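Local coordinates for subclass B3 metallo-beta-lactamase (Sphingobium indicum, PDB 7LUU), which probably hydrolyses the beta-lactam ring of antibiotics at a two-zinc active site, at residues V88-A93 / L119-H124; A140-S145 / P171-L176; A74-A79 / S265-N270; I115-S120 / E183-G188; P42-M47 / I131-R136. All blocks are in the same frame, centred on the assembly; numbering follows the deposited sequence.

Contact 1 (V88-A93 / L119-H124); sequences VLIDGA and LSTEPH. With ZN (zinc ion), chain B.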
# COMPACT_ATOMS: atom_id res chain seq x y z
N VAL A 88 3.54 -4.62 -13.15
CA VAL A 88 2.99 -4.84 -11.79
C VAL A 88 2.55 -3.48 -11.24
O VAL A 88 3.34 -2.52 -11.26
CB VAL A 88 4.09 -5.41 -10.86
CG1 VAL A 88 3.56 -5.55 -9.49
CG2 VAL A 88 4.54 -6.80 -11.36
N LEU A 89 1.34 -3.40 -10.72
CA LEU A 89 0.87 -2.21 -10.00
C LEU A 89 0.95 -2.48 -8.51
O LEU A 89 0.74 -3.63 -8.11
CB LEU A 89 -0.59 -2.00 -10.40
CG LEU A 89 -1.24 -0.68 -10.66
CD1 LEU A 89 -0.50 0.35 -11.49
CD2 LEU A 89 -2.54 -1.04 -11.42
N ILE A 90 1.15 -1.44 -7.71
CA ILE A 90 1.08 -1.49 -6.27
C ILE A 90 0.01 -0.51 -5.83
O ILE A 90 0.13 0.71 -6.06
CB ILE A 90 2.43 -1.15 -5.60
CG1 ILE A 90 3.46 -2.12 -6.21
CG2 ILE A 90 2.23 -1.39 -4.07
CD1 ILE A 90 4.86 -2.06 -5.44
N ASP A 91 -1.03 -1.08 -5.20
CA ASP A 91 -2.25 -0.41 -4.69
C ASP A 91 -3.12 0.15 -5.80
O ASP A 91 -2.81 0.09 -7.01
CB ASP A 91 -1.87 0.65 -3.62
CG ASP A 91 -1.61 0.00 -2.25
OD1 ASP A 91 -2.02 -1.17 -2.03
OD2 ASP A 91 -1.02 0.65 -1.41
N GLY A 92 -4.30 0.61 -5.37
CA GLY A 92 -5.34 0.99 -6.34
C GLY A 92 -6.14 2.21 -5.93
O GLY A 92 -7.14 2.50 -6.58
N ALA A 93 -5.73 2.93 -4.89
CA ALA A 93 -6.46 4.12 -4.42
C ALA A 93 -7.97 3.82 -4.24
O ALA A 93 -8.37 2.71 -3.83
CB ALA A 93 -6.17 5.34 -5.33
N LEU A 119 -0.27 -5.54 -6.43
CA LEU A 119 0.12 -5.82 -5.03
C LEU A 119 -0.69 -4.91 -4.09
O LEU A 119 -0.94 -3.76 -4.41
CB LEU A 119 1.63 -5.59 -4.83
CG LEU A 119 2.49 -6.19 -5.97
CD1 LEU A 119 3.96 -5.97 -5.53
CD2 LEU A 119 2.25 -7.66 -6.27
N SER A 120 -1.10 -5.41 -2.93
CA SER A 120 -1.94 -4.64 -2.00
C SER A 120 -1.23 -4.45 -0.66
O SER A 120 -0.88 -5.44 -0.01
CB SER A 120 -3.28 -5.36 -1.80
OG SER A 120 -4.06 -4.75 -0.76
N THR A 121 -1.06 -3.17 -0.22
CA THR A 121 -0.44 -2.94 1.08
C THR A 121 -1.40 -3.16 2.23
O THR A 121 -0.95 -3.43 3.37
CB THR A 121 0.15 -1.51 1.20
OG1 THR A 121 -0.85 -0.49 1.00
CG2 THR A 121 1.35 -1.31 0.20
N GLU A 122 -2.70 -2.91 2.01
CA GLU A 122 -3.70 -3.01 3.09
C GLU A 122 -5.12 -3.01 2.56
O GLU A 122 -5.42 -2.36 1.53
CB GLU A 122 -3.55 -1.87 4.11
CG GLU A 122 -3.78 -0.45 3.46
CD GLU A 122 -3.89 0.64 4.51
OE1 GLU A 122 -2.83 1.26 4.82
OE2 GLU A 122 -5.00 0.92 4.98
N PRO A 123 -6.04 -3.64 3.27
CA PRO A 123 -7.40 -3.80 2.76
C PRO A 123 -8.33 -2.70 3.31
O PRO A 123 -9.32 -2.97 3.99
CB PRO A 123 -7.77 -5.21 3.26
CG PRO A 123 -7.11 -5.26 4.59
CD PRO A 123 -5.78 -4.51 4.46
N HIS A 124 -7.97 -1.43 3.05
CA HIS A 124 -8.80 -0.30 3.38
C HIS A 124 -9.13 0.41 2.07
O HIS A 124 -8.37 0.31 1.08
CB HIS A 124 -8.07 0.67 4.28
CG HIS A 124 -8.03 0.25 5.71
ND1 HIS A 124 -7.31 0.94 6.66
CD2 HIS A 124 -8.67 -0.76 6.37
CE1 HIS A 124 -7.51 0.37 7.85
NE2 HIS A 124 -8.34 -0.66 7.71
ZN ZN B . -5.72 2.14 6.26
O HOH W 1 -4.39 -2.20 -1.09
O HOH W 2 -6.11 3.71 5.20

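Contact 2 (A140-S145 / P171-L176); sequences ATVVAS and PAVSRL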
# COMPACT_ATOMS: atom_id res chain seq x y z
N ALA A 140 -5.35 -8.80 -14.18
CA ALA A 140 -4.30 -9.04 -13.21
C ALA A 140 -4.80 -9.89 -12.03
O ALA A 140 -5.95 -9.80 -11.61
CB ALA A 140 -3.73 -7.70 -12.68
N THR A 141 -3.84 -10.58 -11.39
CA THR A 141 -4.02 -11.26 -10.13
C THR A 141 -3.64 -10.32 -9.01
O THR A 141 -2.61 -9.65 -9.11
CB THR A 141 -3.13 -12.51 -10.08
OG1 THR A 141 -3.72 -13.46 -10.99
CG2 THR A 141 -3.16 -13.16 -8.65
N VAL A 142 -4.47 -10.28 -7.94
CA VAL A 142 -4.20 -9.39 -6.81
C VAL A 142 -3.40 -10.16 -5.79
O VAL A 142 -3.75 -11.31 -5.47
CB VAL A 142 -5.54 -8.90 -6.21
CG1 VAL A 142 -5.23 -7.94 -5.01
CG2 VAL A 142 -6.28 -8.16 -7.27
N VAL A 143 -2.39 -9.51 -5.23
CA VAL A 143 -1.43 -10.21 -4.37
C VAL A 143 -1.42 -9.53 -3.03
O VAL A 143 -1.31 -8.30 -2.96
CB VAL A 143 -0.02 -10.14 -4.98
CG1 VAL A 143 0.92 -10.94 -4.09
CG2 VAL A 143 0.01 -10.67 -6.44
N ALA A 144 -1.53 -10.32 -1.94
CA ALA A 144 -1.62 -9.72 -0.60
C ALA A 144 -1.10 -10.71 0.44
O ALA A 144 -0.83 -11.87 0.14
CB ALA A 144 -3.06 -9.33 -0.24
N SER A 145 -1.01 -10.24 1.67
CA SER A 145 -0.79 -11.13 2.79
C SER A 145 -2.01 -12.00 3.06
O SER A 145 -3.11 -11.79 2.52
CB SER A 145 -0.46 -10.34 4.04
OG SER A 145 -1.60 -9.63 4.46
N PRO A 171 -15.37 -2.18 -2.89
CA PRO A 171 -15.36 -3.27 -3.88
C PRO A 171 -14.54 -4.47 -3.41
O PRO A 171 -13.33 -4.36 -3.08
CB PRO A 171 -14.75 -2.60 -5.13
CG PRO A 171 -15.20 -1.10 -4.95
CD PRO A 171 -15.05 -0.86 -3.50
N ALA A 172 -15.15 -5.65 -3.45
CA ALA A 172 -14.46 -6.87 -3.02
C ALA A 172 -13.66 -7.48 -4.17
O ALA A 172 -13.99 -7.34 -5.34
CB ALA A 172 -15.45 -7.91 -2.49
N VAL A 173 -12.59 -8.18 -3.80
CA VAL A 173 -11.69 -8.80 -4.76
C VAL A 173 -11.80 -10.30 -4.61
O VAL A 173 -11.72 -10.82 -3.50
CB VAL A 173 -10.23 -8.38 -4.46
CG1 VAL A 173 -9.19 -9.08 -5.41
CG2 VAL A 173 -10.06 -6.91 -4.51
N SER A 174 -11.78 -11.00 -5.73
CA SER A 174 -11.85 -12.45 -5.63
C SER A 174 -10.59 -13.13 -6.13
O SER A 174 -10.28 -14.23 -5.66
CB SER A 174 -13.07 -12.97 -6.40
OG SER A 174 -13.20 -12.31 -7.66
N ARG A 175 -9.84 -12.52 -7.05
CA ARG A 175 -8.77 -13.22 -7.78
C ARG A 175 -7.48 -12.89 -7.04
O ARG A 175 -6.82 -11.89 -7.37
CB ARG A 175 -8.66 -12.74 -9.24
CG ARG A 175 -7.58 -13.46 -10.11
CD ARG A 175 -7.37 -12.78 -11.47
NE ARG A 175 -8.59 -12.73 -12.28
CZ ARG A 175 -9.07 -11.63 -12.88
NH1 ARG A 175 -8.44 -10.45 -12.80
NH2 ARG A 175 -10.21 -11.74 -13.61
N LEU A 176 -7.09 -13.78 -6.08
CA LEU A 176 -6.13 -13.42 -5.01
C LEU A 176 -5.04 -14.46 -4.86
O LEU A 176 -5.31 -15.68 -4.84
CB LEU A 176 -6.80 -13.33 -3.65
CG LEU A 176 -7.55 -12.01 -3.48
CD1 LEU A 176 -8.66 -12.17 -2.50
CD2 LEU A 176 -6.62 -10.97 -2.97

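Contact 3 (A74-A79 / S265-N270); sequences AGLSVA and SAHPDN. With ZN (zinc ion), chain C.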
# COMPACT_ATOMS: atom_id res chain seq x y z
N ALA A 74 -1.65 13.01 -5.50
CA ALA A 74 -0.91 13.78 -4.52
C ALA A 74 -0.98 13.14 -3.16
O ALA A 74 -0.01 13.21 -2.39
CB ALA A 74 -1.43 15.22 -4.48
N GLY A 75 -2.10 12.52 -2.83
CA GLY A 75 -2.26 12.00 -1.46
C GLY A 75 -2.23 10.47 -1.32
O GLY A 75 -2.32 9.96 -0.18
N LEU A 76 -2.09 9.74 -2.43
CA LEU A 76 -2.12 8.26 -2.39
C LEU A 76 -1.16 7.76 -3.43
O LEU A 76 -1.30 8.04 -4.63
CB LEU A 76 -3.56 7.75 -2.69
CG LEU A 76 -4.64 8.11 -1.65
CD1 LEU A 76 -6.03 7.80 -2.16
CD2 LEU A 76 -4.34 7.32 -0.36
N SER A 77 -0.22 6.94 -2.99
CA SER A 77 0.79 6.41 -3.90
C SER A 77 0.27 5.18 -4.62
O SER A 77 -0.32 4.29 -4.00
CB SER A 77 2.06 6.02 -3.14
OG SER A 77 2.59 7.19 -2.48
N VAL A 78 0.54 5.12 -5.93
CA VAL A 78 0.34 3.90 -6.73
C VAL A 78 1.59 3.72 -7.58
O VAL A 78 2.00 4.67 -8.28
CB VAL A 78 -0.91 4.02 -7.64
CG1 VAL A 78 -1.11 2.72 -8.49
CG2 VAL A 78 -2.18 4.38 -6.80
N ALA A 79 2.23 2.55 -7.51
CA ALA A 79 3.47 2.33 -8.28
C ALA A 79 3.21 1.41 -9.46
O ALA A 79 2.24 0.65 -9.47
CB ALA A 79 4.56 1.69 -7.41
N SER A 265 5.99 5.92 0.29
CA SER A 265 5.01 5.66 1.39
C SER A 265 3.59 5.62 0.80
O SER A 265 3.24 6.49 0.02
CB SER A 265 5.14 6.84 2.40
OG SER A 265 4.07 6.80 3.32
N ALA A 266 2.76 4.64 1.20
CA ALA A 266 1.37 4.58 0.71
C ALA A 266 0.64 5.93 0.78
O ALA A 266 0.01 6.36 -0.20
CB ALA A 266 0.59 3.55 1.52
N HIS A 267 0.71 6.64 1.91
CA HIS A 267 0.38 8.07 1.92
C HIS A 267 1.69 8.83 1.77
O HIS A 267 2.48 8.83 2.73
CB HIS A 267 -0.27 8.43 3.27
CG HIS A 267 -1.66 7.85 3.43
ND1 HIS A 267 -2.78 8.53 2.98
CD2 HIS A 267 -2.09 6.68 3.93
CE1 HIS A 267 -3.85 7.80 3.24
NE2 HIS A 267 -3.46 6.65 3.77
N PRO A 268 1.97 9.50 0.67
CA PRO A 268 3.34 10.01 0.46
C PRO A 268 3.72 11.10 1.47
O PRO A 268 4.89 11.17 1.86
CB PRO A 268 3.34 10.51 -0.98
CG PRO A 268 1.89 10.61 -1.35
CD PRO A 268 1.10 9.65 -0.52
N ASP A 269 2.75 11.80 2.02
CA ASP A 269 3.09 12.84 3.01
C ASP A 269 3.66 12.27 4.30
O ASP A 269 4.39 12.98 5.04
CB ASP A 269 1.87 13.69 3.31
CG ASP A 269 0.58 12.84 3.51
OD1 ASP A 269 0.08 12.11 2.55
OD2 ASP A 269 0.05 12.96 4.66
N ASN A 270 3.42 10.99 4.59
CA ASN A 270 4.04 10.38 5.76
C ASN A 270 5.55 10.32 5.65
O ASN A 270 6.25 10.24 6.67
CB ASN A 270 3.56 8.92 5.97
CG ASN A 270 2.07 8.80 6.30
OD1 ASN A 270 1.56 7.67 6.41
ND2 ASN A 270 1.38 9.94 6.46
ZN ZN C . -4.61 5.00 4.11
O HOH W 3 -2.56 11.29 2.18
O HOH W 2 -6.11 3.71 5.20
O HOH W 4 -3.26 4.21 5.47

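Contact 4 (I115-S120 / E183-G188); sequences IKFILS and EVLRIG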
# COMPACT_ATOMS: atom_id res chain seq x y z
N ILE A 115 -0.76 -5.54 -17.38
CA ILE A 115 -0.57 -5.60 -15.93
C ILE A 115 -0.95 -7.01 -15.49
O ILE A 115 -2.09 -7.47 -15.69
CB ILE A 115 -1.43 -4.54 -15.20
CG1 ILE A 115 -0.93 -3.13 -15.59
CG2 ILE A 115 -1.33 -4.76 -13.65
CD1 ILE A 115 -1.90 -1.99 -15.24
N LYS A 116 0.03 -7.71 -14.93
CA LYS A 116 -0.13 -9.10 -14.55
C LYS A 116 -0.49 -9.26 -13.07
O LYS A 116 -1.11 -10.25 -12.69
CB LYS A 116 1.18 -9.85 -14.81
CG LYS A 116 1.50 -9.91 -16.34
CD LYS A 116 0.37 -10.65 -17.12
CE LYS A 116 0.39 -10.73 -18.75
NZ LYS A 116 -0.91 -10.27 -19.48
N PHE A 117 -0.02 -8.35 -12.24
CA PHE A 117 -0.24 -8.45 -10.79
C PHE A 117 -0.53 -7.07 -10.24
O PHE A 117 0.05 -6.08 -10.69
CB PHE A 117 0.99 -9.00 -10.03
CG PHE A 117 1.30 -10.43 -10.37
CD1 PHE A 117 0.53 -11.45 -9.84
CD2 PHE A 117 2.35 -10.72 -11.21
CE1 PHE A 117 0.80 -12.77 -10.18
CE2 PHE A 117 2.63 -12.03 -11.57
CZ PHE A 117 1.84 -13.07 -11.03
N ILE A 118 -1.39 -7.02 -9.21
CA ILE A 118 -1.63 -5.80 -8.44
C ILE A 118 -1.30 -6.18 -7.00
O ILE A 118 -1.95 -7.07 -6.41
CB ILE A 118 -3.09 -5.31 -8.59
CG1 ILE A 118 -3.42 -4.96 -10.06
CG2 ILE A 118 -3.32 -4.07 -7.68
CD1 ILE A 118 -4.99 -5.00 -10.28
N LEU A 119 -0.27 -5.54 -6.43
CA LEU A 119 0.12 -5.82 -5.03
C LEU A 119 -0.69 -4.91 -4.09
O LEU A 119 -0.94 -3.76 -4.41
CB LEU A 119 1.63 -5.59 -4.83
CG LEU A 119 2.49 -6.19 -5.97
CD1 LEU A 119 3.96 -5.97 -5.53
CD2 LEU A 119 2.25 -7.66 -6.27
N SER A 120 -1.10 -5.41 -2.93
CA SER A 120 -1.94 -4.64 -2.00
C SER A 120 -1.23 -4.45 -0.66
O SER A 120 -0.88 -5.44 -0.01
CB SER A 120 -3.28 -5.36 -1.80
OG SER A 120 -4.06 -4.75 -0.76
N GLU A 183 8.39 -14.00 1.25
CA GLU A 183 8.24 -14.70 -0.02
C GLU A 183 8.59 -13.75 -1.15
O GLU A 183 8.35 -12.54 -1.04
CB GLU A 183 6.78 -15.19 -0.17
CG GLU A 183 6.60 -16.09 -1.41
CD GLU A 183 5.20 -16.74 -1.47
OE1 GLU A 183 4.50 -16.80 -0.45
OE2 GLU A 183 4.85 -17.15 -2.60
N VAL A 184 9.11 -14.31 -2.27
CA VAL A 184 9.53 -13.49 -3.42
C VAL A 184 8.64 -13.83 -4.61
O VAL A 184 8.37 -15.01 -4.89
CB VAL A 184 11.02 -13.69 -3.76
CG1 VAL A 184 11.46 -12.70 -4.90
CG2 VAL A 184 11.88 -13.45 -2.53
N LEU A 185 8.17 -12.80 -5.29
CA LEU A 185 7.45 -12.90 -6.57
C LEU A 185 8.42 -12.58 -7.70
O LEU A 185 8.97 -11.46 -7.75
CB LEU A 185 6.26 -11.93 -6.55
CG LEU A 185 5.54 -11.77 -7.89
CD1 LEU A 185 4.97 -13.15 -8.20
CD2 LEU A 185 4.43 -10.73 -7.73
N ARG A 186 8.70 -13.56 -8.59
CA ARG A 186 9.67 -13.34 -9.66
C ARG A 186 8.90 -13.26 -10.96
O ARG A 186 8.07 -14.12 -11.24
CB ARG A 186 10.72 -14.44 -9.67
CG ARG A 186 11.74 -14.15 -8.53
CD ARG A 186 12.88 -15.10 -8.51
NE ARG A 186 13.21 -15.47 -7.13
CZ ARG A 186 14.01 -14.74 -6.37
NH1 ARG A 186 14.29 -15.12 -5.12
NH2 ARG A 186 14.52 -13.63 -6.85
N ILE A 187 9.10 -12.16 -11.69
CA ILE A 187 8.40 -11.96 -12.96
C ILE A 187 9.32 -11.17 -13.88
O ILE A 187 9.90 -10.15 -13.45
CB ILE A 187 7.06 -11.27 -12.73
CG1 ILE A 187 6.57 -10.72 -14.08
CG2 ILE A 187 7.16 -10.21 -11.65
CD1 ILE A 187 5.08 -10.30 -14.02
N GLY A 188 9.53 -11.69 -15.07
CA GLY A 188 10.43 -11.01 -15.99
C GLY A 188 11.79 -10.98 -15.33
O GLY A 188 12.28 -12.00 -14.81

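Contact 5 (P42-M47 / I131-R136); sequences PLTRPM and IAALAR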
# COMPACT_ATOMS: atom_id res chain seq x y z
N PRO A 42 -20.36 -1.05 -9.98
CA PRO A 42 -20.14 -1.23 -8.53
C PRO A 42 -18.68 -1.08 -8.15
O PRO A 42 -18.36 -0.85 -6.96
CB PRO A 42 -20.61 -2.66 -8.26
CG PRO A 42 -20.60 -3.33 -9.59
CD PRO A 42 -20.86 -2.28 -10.64
N LEU A 43 -17.79 -1.33 -9.10
CA LEU A 43 -16.37 -1.33 -8.74
C LEU A 43 -15.73 0.06 -8.83
O LEU A 43 -14.62 0.27 -8.30
CB LEU A 43 -15.63 -2.31 -9.67
CG LEU A 43 -16.15 -3.75 -9.72
CD1 LEU A 43 -15.15 -4.61 -10.53
CD2 LEU A 43 -16.38 -4.25 -8.28
N THR A 44 -16.42 1.02 -9.43
CA THR A 44 -15.88 2.39 -9.46
C THR A 44 -16.82 3.42 -8.85
O THR A 44 -16.49 4.61 -8.85
CB THR A 44 -15.56 2.84 -10.88
OG1 THR A 44 -16.78 2.85 -11.66
CG2 THR A 44 -14.50 1.92 -11.50
N ARG A 45 -17.97 3.00 -8.30
CA ARG A 45 -18.88 3.98 -7.72
C ARG A 45 -18.16 4.75 -6.61
O ARG A 45 -17.49 4.12 -5.78
CB ARG A 45 -20.15 3.22 -7.23
CG ARG A 45 -21.29 4.09 -6.68
CD ARG A 45 -22.52 3.25 -6.18
NE ARG A 45 -22.96 2.39 -7.27
CZ ARG A 45 -22.95 1.06 -7.21
NH1 ARG A 45 -22.52 0.42 -6.13
NH2 ARG A 45 -23.28 0.37 -8.31
N PRO A 46 -18.13 6.10 -6.64
CA PRO A 46 -17.18 6.87 -5.82
C PRO A 46 -17.40 6.73 -4.33
O PRO A 46 -18.54 6.53 -3.85
CB PRO A 46 -17.44 8.33 -6.22
CG PRO A 46 -18.09 8.20 -7.59
CD PRO A 46 -18.91 7.00 -7.56
N MET A 47 -16.30 6.77 -3.59
CA MET A 47 -16.28 6.88 -2.14
C MET A 47 -15.56 8.14 -1.67
O MET A 47 -14.65 8.61 -2.31
CB MET A 47 -15.55 5.64 -1.50
CG MET A 47 -16.32 4.40 -1.88
SD MET A 47 -15.54 2.89 -1.19
CE MET A 47 -16.00 3.10 0.51
N ILE A 131 -8.86 -1.56 -6.59
CA ILE A 131 -8.17 -2.77 -7.06
C ILE A 131 -9.10 -3.71 -7.83
O ILE A 131 -8.71 -4.26 -8.86
CB ILE A 131 -7.53 -3.46 -5.85
CG1 ILE A 131 -6.28 -2.68 -5.40
CG2 ILE A 131 -7.11 -4.87 -6.22
CD1 ILE A 131 -5.56 -3.40 -4.18
N ALA A 132 -10.31 -3.94 -7.34
CA ALA A 132 -11.22 -4.81 -8.07
C ALA A 132 -11.46 -4.33 -9.48
O ALA A 132 -11.47 -5.13 -10.43
CB ALA A 132 -12.55 -4.92 -7.32
N ALA A 133 -11.69 -3.01 -9.65
CA ALA A 133 -11.90 -2.49 -10.99
C ALA A 133 -10.66 -2.71 -11.84
O ALA A 133 -10.76 -3.02 -13.04
CB ALA A 133 -12.26 -1.01 -10.93
N LEU A 134 -9.49 -2.43 -11.27
CA LEU A 134 -8.23 -2.58 -12.02
C LEU A 134 -8.01 -4.04 -12.42
O LEU A 134 -7.61 -4.34 -13.55
CB LEU A 134 -7.01 -2.09 -11.20
CG LEU A 134 -7.05 -0.58 -10.92
CD1 LEU A 134 -6.07 -0.25 -9.80
CD2 LEU A 134 -6.72 0.14 -12.24
N ALA A 135 -8.31 -4.97 -11.50
CA ALA A 135 -8.17 -6.37 -11.82
C ALA A 135 -9.14 -6.77 -12.92
O ALA A 135 -8.78 -7.56 -13.82
CB ALA A 135 -8.35 -7.25 -10.56
N ARG A 136 -10.38 -6.29 -12.83
CA ARG A 136 -11.38 -6.58 -13.86
C ARG A 136 -10.88 -6.13 -15.22
O ARG A 136 -10.93 -6.88 -16.22
CB ARG A 136 -12.70 -5.88 -13.52
CG ARG A 136 -13.78 -5.98 -14.68
CD ARG A 136 -14.97 -5.09 -14.37
NE ARG A 136 -14.56 -3.70 -14.28
CZ ARG A 136 -15.32 -2.71 -13.80
NH1 ARG A 136 -14.85 -1.47 -13.68
NH2 ARG A 136 -16.51 -2.99 -13.33
O HOH W 5 -12.58 -1.42 -7.51

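Contact 1 (V88-A93 / L119-H124)
The Asp-91 carboxylate is gripped at both oxygens by Thr-121: OG1 donates to OD2 over 2.7 Å through the syn lone pair, and the Thr-121 amide N reaches OD1 at 2.9 Å, also from the syn side but 20° out of the plane. A second flat group, the His-124 imidazole, has water 2 in plane at its edge, and the rings of His-200 and His-157 meet it steeply. This is the zinc-binding loop of the metallo-beta-lactamase fold, leaving the end of a parallel strand pair. The pair is joined by Leu-119 N to Leu-89 O (2.7 Å) and Asp-91 N to Leu-119 O (2.8 Å), both nearly straight, the second nearly along the C=O axis. On the Leu-119 and Ile-90 face, Leu-119 CG packs 3.7 Å from Val-88 CG1, and its CD1 lies against Ile-90 CG1. The Thr-121 hydroxyl faces the aspartate because OG1 sits between the backbone N and the carbonyl carbon (chi1 58°). Water 1 donates to Asp-91 OD1 and Glu-122 O and accepts from Ser-120 OG, linking the buried carboxylate to the metal loop. There Glu-122 binds zinc through one oxygen, OE2 at 1.9 Å, while its OE1 stays 3.3 Å from the metal.

Contact 2 (A140-S145 / P171-L176)
Arg-175 NH1 donates to Ala-140 O over 2.8 Å, in a bond that looks different from its two ends: the oxygen lies within 4° of the guanidinium plane, yet NH1 stands 43° above the carbonyl plane. The same NH1 also donates to Ala-135 O, tying the loop to helix 131-138 as well. To get there the arginine leaves with CG anti to the backbone N (chi1 -178°), CD passing 3.7 Å from Thr-141 OG1 before the bend at chi3 turns NE. A second bond, Val-142 N to Arg-175 O at 2.9 Å, starts the parallel pairing, and Leu-176 CA approaches Val-142 O at 3.2 Å in a CA-H...O contact. Around this polar line the packing is aliphatic. Val-142 CG2 meets Val-173 CG1 tip to tip at 3.6 Å, whereas Val-142 CG1 and Leu-176 CD2, 3.9 Å apart, belong to side chains running side by side on one face of the sheet. Strand 176-178 is thereby added as an edge strand beside 141-144, the two joined through helix 146-154 in a beta-alpha-beta crossover. Leu-152 of that helix touches both Val-142 and Leu-176, Ile-131 and Ala-135 of helix 131-138 press on Val-142, and strand 115-119 flanks 141-144 on its other edge.

Contact 3 (A74-A79 / S265-N270)
Gly-75 O and the zinc ligand His-267 are linked by a single water: water 3 accepts from His-267 ND1 at 2.9 Å and donates to both Gly-75 O and Asp-269 OD1. Water 3 lies in the imidazole plane and takes the ND1-H at one edge of the ring, while NE2, 2.0 Å from the zinc ion, serves the metal; this water, itself held by the loop carbonyl and the aspartate, is the ring's second-shell partner and probably helps fix its rotation. Leu-76 CD2 adds an oblique contact to CE1 of His-267 at 3.7 Å. Further along, Ser-77 holds the 265-270 segment twice, through its N to Ala-266 O (2.9 Å) and its OG to Ser-265 O (2.7 Å). The Pro-268 ring fits into the bend beside it, CD 3.5 Å from Ser-77 OG and CG 3.4 Å from Ala-74 O. Within 265-270, His-267 O accepts from Ser-265 OG at 2.6 Å and from Asn-270 N, the two donors arriving from opposite faces of its plane. Asp-126 and His-127 are the other protein ligands of this zinc, which also binds waters 2 and 4: the second metal site of a dinuclear subclass B3 metallo-beta-lactamase.

Contact 4 (I115-S120 / E183-G188)
Strands 115-119 and 184-187 face each other from different sheets, their axes 10.1 Å apart at closest and roughly antiparallel, with 160° between their N-to-C directions and Lys-116 and Ile-187 the nearest backbone pair. At that spacing only side chains meet. Phe-117 is the centre of the contact: Leu-185 CD2 sits over one face of its ring, 4.2 Å from the centroid and 19° off the normal, a CH-pi contact displaced a little toward the rim. The same methyl also touches Leu-119 CD2 at 4.0 Å, so a single branch of Leu-185 is shared between an aromatic and an aliphatic neighbour. Ile-187 comes to the ring differently. Its CD1 lies in the ring plane at the edge, 3.9 Å from Phe-117 CE2, the two side chains sliding past each other in opposite directions. It reaches that far because its chain is extended, CG1 being anti to the backbone N (chi1 164°) and CD1 continuing the line. CD1 also touches Lys-116 CB at 4.0 Å, beyond which the lysine chain turns away from the interface. This is one margin of the interface between the seven-stranded and six-stranded sheets of the metallo-beta-lactamase sandwich, 184-187 being an outermost strand of its sheet. Thr-141 and Val-143 of the adjoining strand also touch Phe-117, and Met-179 and Thr-83 rest on Leu-185 and Ile-187. With carbon meeting carbon throughout, the cohesion here is dispersion and the burial of apolar surface, with the directional element supplied by the methyl over the phenyl face.

Contact 5 (P42-M47 / I131-R136)
Leu-43 and Thr-44, in the loop ahead of helix 49-55, lie against the outer side of helix 131-138 in a mainly apolar contact with one water bridge, at the periphery of the chain and away from the zinc ions. Leu-43 does most of the work. Its CB touches Ala-133 CB at 3.8 Å and its CD2 reaches Ala-132 CB at 4.0 Å, the small alanines letting the loop come close to the helix backbone. Its CD1 lies over one face of the Arg-136 guanidinium, 3.5 Å from NH2 and offset toward the rim of the group, the two side chains meeting tip to tip. Arg-136 is bent at chi3 (62°), which turns NE out of the line of its extended inner chain, while CG is anti to the backbone N (chi1 172°). Helix 131-138 is one of the helices laid on the outside of the sandwich in the alpha-beta/beta-alpha fold of this superfamily: Ile-131 and Leu-134 turn from the loop to pack on Ile-118 of strand 115-119. Asp-41 makes a salt bridge with Arg-136 NH1 and accepts from Leu-43 N, so the charged tip and the start of the loop share one carboxylate. Thr-44 contributes its methyl, CG2 standing 3.7 Å from Ala-133 CB. Water 5 bridges the backbones, accepting from Ala-133 N at 2.8 Å and donating to Leu-43 O over the same distance. That amide lies in the first turn of the helix, ahead of the regular i to i-4 bonding, and the water supplies its acceptor.

Contacts 1, 2 and 4 share one sheet: strand 115-119 probably hydrogen-bonds to 141-144 through Val-143 N to Ile-118 O (2.7 Å) and Ser-120 N to Val-143 O (2.9 Å), and contact 4 presses its Phe-117 face onto the other sheet. Contact 1 shares Leu-119 and Ser-120 with contact 4 and touches contact 3 through a probable bond from Ile-90 N to Ala-79 O. Contact 1 supplies Glu-122 and His-124 to one zinc and contact 3 supplies His-267 to the other, their centres 11 Å apart; water 2 binds both metals. Contact 5 packs behind contacts 1 and 2, Ile-131 CD1 lying 3.8 Å from Ser-120 CB, but its centre is about 19 Å from that of contact 3.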